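Local coordinates for protein histidinol-phosphatase (PDB 6NLR) that probably hydrolyses L-histidinol phosphate to histidinol and phosphate in histidine biosynthesis, using a trinuclear metal centre, at residues R3-H14 with F253-G261. Sequence-based numbering, arbitrary orientation.
With CO (cobalt (II) ion), chain F; MN (manganese (II) ion), chain D.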
ATOM      1  N   ARG A   3     -15.176   7.797   1.837  1.00 29.12           N
ATOM      2  CA  ARG A   3     -14.317   7.352   0.726  1.00 25.54           C
ATOM      3  C   ARG A   3     -13.392   6.232   1.206  1.00 25.46           C
ATOM      4  O   ARG A   3     -12.754   6.389   2.271  1.00 25.50           O
ATOM      5  CB  ARG A   3     -13.524   8.555   0.222  1.00 25.55           C
ATOM      6  CG  ARG A   3     -12.525   8.218  -0.863  1.00 26.09           C
ATOM      7  CD  ARG A   3     -11.861   9.454  -1.445  1.00 28.11           C
ATOM      8  NE  ARG A   3     -10.887   9.019  -2.440  1.00 26.94           N
ATOM      9  CZ  ARG A   3      -9.862   9.743  -2.874  1.00 28.92           C
ATOM     10  NH1 ARG A   3      -9.670  10.975  -2.430  1.00 28.29           N
ATOM     11  NH2 ARG A   3      -9.029   9.227  -3.764  1.00 30.44           N
ATOM     12  N   ASP A   4     -13.279   5.170   0.414  1.00 23.37           N
ATOM     13  CA  ASP A   4     -12.222   4.142   0.566  1.00 24.11           C
ATOM     14  C   ASP A   4     -11.271   4.310  -0.622  1.00 25.01           C
ATOM     15  O   ASP A   4     -11.719   4.187  -1.782  1.00 25.33           O
ATOM     16  CB  ASP A   4     -12.829   2.743   0.725  1.00 23.49           C
ATOM     17  CG  ASP A   4     -11.813   1.670   1.106  1.00 23.27           C
ATOM     18  OD1 ASP A   4     -10.572   1.944   1.025  1.00 21.67           O
ATOM     19  OD2 ASP A   4     -12.259   0.540   1.470  1.00 23.04           O
ATOM     20  N   GLY A   5     -10.005   4.609  -0.339  1.00 22.52           N
ATOM     21  CA  GLY A   5      -8.993   4.860  -1.374  1.00 22.26           C
ATOM     22  C   GLY A   5      -8.150   3.639  -1.665  1.00 21.57           C
ATOM     23  O   GLY A   5      -7.194   3.789  -2.455  1.00 25.44           O
ATOM     24  N   HIS A   6      -8.455   2.460  -1.102  1.00 21.70           N
ATOM     25  CA  HIS A   6      -7.528   1.299  -1.216  1.00 21.23           C
ATOM     26  C   HIS A   6      -8.274  -0.044  -1.111  1.00 22.41           C
ATOM     27  O   HIS A   6      -8.461  -0.564   0.016  1.00 22.06           O
ATOM     28  CB  HIS A   6      -6.403   1.482  -0.194  1.00 22.20           C
ATOM     29  CG  HIS A   6      -5.225   0.592  -0.401  1.00 22.79           C
ATOM     30  ND1 HIS A   6      -3.993   0.887   0.147  1.00 23.54           N
ATOM     31  CD2 HIS A   6      -5.092  -0.592  -1.028  1.00 21.38           C
ATOM     32  CE1 HIS A   6      -3.146  -0.078  -0.152  1.00 25.56           C
ATOM     33  NE2 HIS A   6      -3.792  -0.999  -0.875  1.00 24.13           N
ATOM     34  N   THR A   7      -8.636  -0.633  -2.254  1.00 21.17           N
ATOM     35  CA  THR A   7      -9.289  -1.973  -2.305  1.00 21.93           C
ATOM     36  C   THR A   7      -8.697  -2.815  -3.433  1.00 21.99           C
ATOM     37  O   THR A   7      -8.144  -2.243  -4.415  1.00 23.43           O
ATOM     38  CB  THR A   7     -10.809  -1.868  -2.471  1.00 24.50           C
ATOM     39  OG1 THR A   7     -11.105  -1.478  -3.818  1.00 21.77           O
ATOM     40  CG2 THR A   7     -11.408  -0.894  -1.484  1.00 24.44           C
ATOM     41  N   HIS A   8      -8.871  -4.119  -3.292  1.00 22.45           N
ATOM     42  CA  HIS A   8      -8.378  -5.175  -4.207  1.00 22.11           C
ATOM     43  C   HIS A   8      -9.571  -5.991  -4.712  1.00 23.81           C
ATOM     44  O   HIS A   8     -10.713  -5.714  -4.284  1.00 21.13           O
ATOM     45  CB  HIS A   8      -7.288  -5.987  -3.483  1.00 21.83           C
ATOM     46  CG  HIS A   8      -6.085  -5.155  -3.179  1.00 22.31           C
ATOM     47  ND1 HIS A   8      -5.109  -4.903  -4.128  1.00 22.44           N
ATOM     48  CD2 HIS A   8      -5.732  -4.450  -2.082  1.00 23.81           C
ATOM     49  CE1 HIS A   8      -4.178  -4.124  -3.599  1.00 23.03           C
ATOM     50  NE2 HIS A   8      -4.561  -3.801  -2.357  1.00 20.98           N
ATOM     51  N   THR A   9      -9.307  -6.974  -5.576  1.00 24.16           N
ATOM     52  CA  THR A   9     -10.323  -7.668  -6.398  1.00 24.30           C
ATOM     53  C   THR A   9      -9.962  -9.142  -6.545  1.00 24.45           C
ATOM     54  O   THR A   9      -8.917  -9.568  -5.995  1.00 24.08           O
ATOM     55  CB  THR A   9     -10.393  -7.026  -7.792  1.00 27.11           C
ATOM     56  OG1 THR A   9      -9.203  -7.332  -8.530  1.00 28.09           O
ATOM     57  CG2 THR A   9     -10.554  -5.526  -7.728  1.00 27.20           C
ATOM     58  N   GLU A  10     -10.771  -9.876  -7.312  1.00 27.35           N
ATOM     59  CA  GLU A  10     -10.494 -11.281  -7.713  1.00 30.53           C
ATOM     60  C   GLU A  10      -9.226 -11.343  -8.581  1.00 30.35           C
ATOM     61  O   GLU A  10      -8.705 -12.446  -8.738  1.00 32.30           O
ATOM     62  CB  GLU A  10     -11.701 -11.926  -8.409  1.00 32.20           C
ATOM     63  CG  GLU A  10     -12.065 -11.329  -9.774  1.00 32.56           C
ATOM     64  CD  GLU A  10     -12.942 -10.068  -9.770  1.00 32.12           C
ATOM     65  OE1 GLU A  10     -13.094  -9.403  -8.700  1.00 31.25           O
ATOM     66  OE2 GLU A  10     -13.436  -9.712 -10.849  1.00 30.87           O
ATOM     67  N   PHE A  11      -8.711 -10.224  -9.098  1.00 30.20           N
ATOM     68  CA  PHE A  11      -7.463 -10.207  -9.919  1.00 30.98           C
ATOM     69  C   PHE A  11      -6.217 -10.281  -9.023  1.00 34.45           C
ATOM     70  O   PHE A  11      -5.105 -10.380  -9.533  1.00 43.23           O
ATOM     71  CB  PHE A  11      -7.456  -9.007 -10.871  1.00 31.29           C
ATOM     72  CG  PHE A  11      -8.352  -9.210 -12.067  1.00 33.41           C
ATOM     73  CD1 PHE A  11      -9.698  -8.871 -12.023  1.00 34.70           C
ATOM     74  CD2 PHE A  11      -7.862  -9.771 -13.236  1.00 35.07           C
ATOM     75  CE1 PHE A  11     -10.522  -9.078 -13.119  1.00 33.50           C
ATOM     76  CE2 PHE A  11      -8.690  -9.995 -14.323  1.00 34.08           C
ATOM     77  CZ  PHE A  11     -10.015  -9.636 -14.269  1.00 34.07           C
ATOM     78  N   CYS A  12      -6.395 -10.231  -7.706  1.00 33.94           N
ATOM     79  CA  CYS A  12      -5.291 -10.339  -6.725  1.00 33.18           C
ATOM     80  C   CYS A  12      -5.057 -11.818  -6.413  1.00 31.95           C
ATOM     81  O   CYS A  12      -5.895 -12.437  -5.764  1.00 34.12           O
ATOM     82  CB  CYS A  12      -5.623  -9.584  -5.446  1.00 31.00           C
ATOM     83  SG  CYS A  12      -4.262  -9.652  -4.267  1.00 34.42           S
ATOM     84  N   PRO A  13      -3.920 -12.426  -6.810  1.00 30.67           N
ATOM     85  CA  PRO A  13      -3.704 -13.861  -6.591  1.00 34.69           C
ATOM     86  C   PRO A  13      -3.650 -14.258  -5.097  1.00 33.68           C
ATOM     87  O   PRO A  13      -3.981 -15.366  -4.800  1.00 36.24           O
ATOM     88  CB  PRO A  13      -2.371 -14.188  -7.306  1.00 34.61           C
ATOM     89  CG  PRO A  13      -2.085 -12.960  -8.175  1.00 33.21           C
ATOM     90  CD  PRO A  13      -2.771 -11.790  -7.482  1.00 34.14           C
ATOM     91  N   HIS A  14      -3.310 -13.345  -4.182  1.00 33.77           N
ATOM     92  CA  HIS A  14      -3.217 -13.637  -2.723  1.00 34.76           C
ATOM     93  C   HIS A  14      -4.469 -13.156  -1.972  1.00 38.77           C
ATOM     94  O   HIS A  14      -4.466 -13.226  -0.736  1.00 35.81           O
ATOM     95  CB  HIS A  14      -1.950 -13.021  -2.117  1.00 36.50           C
ATOM     96  CG  HIS A  14      -1.795 -11.552  -2.330  1.00 40.32           C
ATOM     97  ND1 HIS A  14      -2.279 -10.599  -1.462  1.00 37.85           N
ATOM     98  CD2 HIS A  14      -1.160 -10.873  -3.310  1.00 40.30           C
ATOM     99  CE1 HIS A  14      -1.968  -9.401  -1.917  1.00 38.38           C
ATOM    100  NE2 HIS A  14      -1.290  -9.539  -3.048  1.00 43.07           N
ATOM    101  N   PHE A 253      -5.100  12.849   4.280  1.00 26.01           N
ATOM    102  CA  PHE A 253      -5.238  11.380   4.437  1.00 28.22           C
ATOM    103  C   PHE A 253      -6.481  10.932   3.679  1.00 27.89           C
ATOM    104  O   PHE A 253      -7.461  11.640   3.694  1.00 28.17           O
ATOM    105  CB  PHE A 253      -5.348  11.003   5.916  1.00 26.13           C
ATOM    106  CG  PHE A 253      -4.035  10.981   6.649  1.00 27.74           C
ATOM    107  CD1 PHE A 253      -3.177   9.895   6.522  1.00 29.70           C
ATOM    108  CD2 PHE A 253      -3.651  12.050   7.445  1.00 29.63           C
ATOM    109  CE1 PHE A 253      -1.971   9.882   7.198  1.00 28.13           C
ATOM    110  CE2 PHE A 253      -2.457  12.022   8.135  1.00 31.30           C
ATOM    111  CZ  PHE A 253      -1.619  10.936   8.013  1.00 31.73           C
ATOM    112  N   VAL A 254      -6.390   9.782   3.018  1.00 27.78           N
ATOM    113  CA  VAL A 254      -7.559   9.044   2.478  1.00 25.55           C
ATOM    114  C   VAL A 254      -7.612   7.691   3.190  1.00 22.31           C
ATOM    115  O   VAL A 254      -6.617   6.946   3.115  1.00 20.55           O
ATOM    116  CB  VAL A 254      -7.442   8.872   0.953  1.00 23.52           C
ATOM    117  CG1 VAL A 254      -8.672   8.178   0.382  1.00 23.44           C
ATOM    118  CG2 VAL A 254      -7.171  10.204   0.259  1.00 27.58           C
ATOM    119  N   TYR A 255      -8.726   7.410   3.858  1.00 21.91           N
ATOM    120  CA  TYR A 255      -9.034   6.082   4.450  1.00 22.28           C
ATOM    121  C   TYR A 255      -8.802   5.000   3.402  1.00 21.31           C
ATOM    122  O   TYR A 255      -9.292   5.159   2.283  1.00 23.50           O
ATOM    123  CB  TYR A 255     -10.475   6.001   4.932  1.00 23.21           C
ATOM    124  CG  TYR A 255     -10.954   4.596   5.229  1.00 23.68           C
ATOM    125  CD1 TYR A 255     -10.581   3.943   6.392  1.00 22.80           C
ATOM    126  CD2 TYR A 255     -11.773   3.912   4.343  1.00 21.79           C
ATOM    127  CE1 TYR A 255     -11.029   2.662   6.677  1.00 23.98           C
ATOM    128  CE2 TYR A 255     -12.248   2.636   4.615  1.00 23.42           C
ATOM    129  CZ  TYR A 255     -11.885   2.013   5.803  1.00 23.05           C
ATOM    130  OH  TYR A 255     -12.320   0.753   6.083  1.00 23.72           O
ATOM    131  N   GLY A 256      -8.076   3.954   3.768  1.00 20.99           N
ATOM    132  CA  GLY A 256      -7.841   2.758   2.935  1.00 22.36           C
ATOM    133  C   GLY A 256      -8.042   1.502   3.764  1.00 23.67           C
ATOM    134  O   GLY A 256      -7.259   1.317   4.723  1.00 23.13           O
ATOM    135  N   SER A 257      -9.060   0.694   3.430  1.00 23.62           N
ATOM    136  CA  SER A 257      -9.371  -0.607   4.079  1.00 22.43           C
ATOM    137  C   SER A 257      -8.326  -1.656   3.683  1.00 22.90           C
ATOM    138  O   SER A 257      -8.160  -2.634   4.411  1.00 20.51           O
ATOM    139  CB  SER A 257     -10.755  -1.082   3.682  1.00 24.71           C
ATOM    140  OG  SER A 257     -10.837  -1.332   2.269  1.00 23.74           O
ATOM    141  N   ASP A 258      -7.677  -1.480   2.538  1.00 21.15           N
ATOM    142  CA  ASP A 258      -6.836  -2.531   1.910  1.00 22.83           C
ATOM    143  C   ASP A 258      -7.652  -3.831   1.774  1.00 22.56           C
ATOM    144  O   ASP A 258      -7.093  -4.913   2.022  1.00 23.02           O
ATOM    145  CB  ASP A 258      -5.546  -2.731   2.697  1.00 21.50           C
ATOM    146  CG  ASP A 258      -4.341  -2.905   1.798  1.00 22.81           C
ATOM    147  OD1 ASP A 258      -4.529  -3.363   0.662  1.00 20.60           O
ATOM    148  OD2 ASP A 258      -3.240  -2.533   2.226  1.00 25.74           O
ATOM    149  N   SER A 259      -8.930  -3.734   1.418  1.00 22.70           N
ATOM    150  CA  SER A 259      -9.873  -4.885   1.390  1.00 25.08           C
ATOM    151  C   SER A 259      -9.431  -5.901   0.328  1.00 24.54           C
ATOM    152  O   SER A 259      -9.181  -5.483  -0.825  1.00 21.00           O
ATOM    153  CB  SER A 259     -11.282  -4.406   1.169  1.00 26.33           C
ATOM    154  OG  SER A 259     -11.782  -3.767   2.340  1.00 27.45           O
ATOM    155  N   HIS A 260      -9.324  -7.176   0.704  1.00 22.52           N
ATOM    156  CA  HIS A 260      -9.036  -8.308  -0.209  1.00 25.93           C
ATOM    157  C   HIS A 260     -10.266  -9.221  -0.316  1.00 29.77           C
ATOM    158  O   HIS A 260     -10.177 -10.290  -0.993  1.00 32.43           O
ATOM    159  CB  HIS A 260      -7.771  -9.016   0.266  1.00 26.41           C
ATOM    160  CG  HIS A 260      -6.549  -8.249  -0.097  1.00 28.51           C
ATOM    161  ND1 HIS A 260      -6.198  -7.071   0.518  1.00 29.08           N
ATOM    162  CD2 HIS A 260      -5.600  -8.476  -1.029  1.00 29.99           C
ATOM    163  CE1 HIS A 260      -5.078  -6.616   0.003  1.00 28.77           C
ATOM    164  NE2 HIS A 260      -4.692  -7.440  -0.951  1.00 29.06           N
ATOM    165  N   GLY A 261     -11.382  -8.783   0.271  1.00 28.03           N
ATOM    166  CA  GLY A 261     -12.655  -9.509   0.270  1.00 29.96           C
ATOM    167  C   GLY A 261     -13.757  -8.688   0.911  1.00 30.42           C
ATOM    168  O   GLY A 261     -13.461  -7.612   1.462  1.00 26.15           O
TER
HETATM  169 CO    CO F 303      -3.061  -2.998  -0.962  1.00 22.38          CO
HETATM  170 MN    MN D 301      -2.663  -7.403  -1.716  0.83 27.66          MN
HETATM  171  O   HOH W   1     -11.204   9.126   3.486  1.00 30.49           O
HETATM  172  O   HOH W   2      -8.494  -9.299  -3.230  1.00 23.91           O
HETATM  173  O   HOH W   3      -1.348  -2.675   0.390  1.00 18.48           O
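His6, His8 and Asp258 converge on a cobalt ion, each giving it one atom: His6 NE2 lies 2.1 Å from the metal, with His8 NE2 from the same segment and Asp258 OD1 from the other. The Asp258 carboxylate is set differently against the two rings. Its CG stands over one face of the His6 imidazole, the planes 45° apart, whereas OD1 meets the His8 ring at its edge, nearly in plane. Glu93 and a water, which also donates to Asp258 OD2, add to this shell; Asn224 is a further polar partner of Asp258, and Glu39 of His8. Beside it, the His260 ring forms an offset stack on His8, with centroids 4.2 Å apart and planes at 25°. With CG anti to the carbonyl carbon (chi1 -77°), His260 lies alongside His8, and its ND1 donates to Asp258 O, which fixes the ring's rotation and leaves NE2 to bind manganese at 2.2 Å. His40 shares that site, and His14 is assigned to it, although its ring as modelled turns a carbon to the metal. Cys12 SG reaches the edge of the His260 ring. His6 and His8 at the end of strand 3-7, and Asp258 and His260 just past strand 253-256, belong to the first and last strands of a PHP-family barrel related to the TIM barrel; the site is consistent with phosphoester hydrolysis. Gly5 N donates to Tyr255 O (2.8 Å), and His8 N donates to Ser259 O. Between them the Asp4 carboxylate grips the turn after strand 253-256: OD1 accepts from Ser257 N (3.1 Å) on one face and from His6 N on the other, the latter closing an Asx turn, while OD2 accepts from Ser257 OG at a doubtfully short separation. At the far end, Val254 CG1 lies over one face of the Arg3 guanidinium, 3.7 Å from NE, and Arg3 NH2 salt-bridges Asp117.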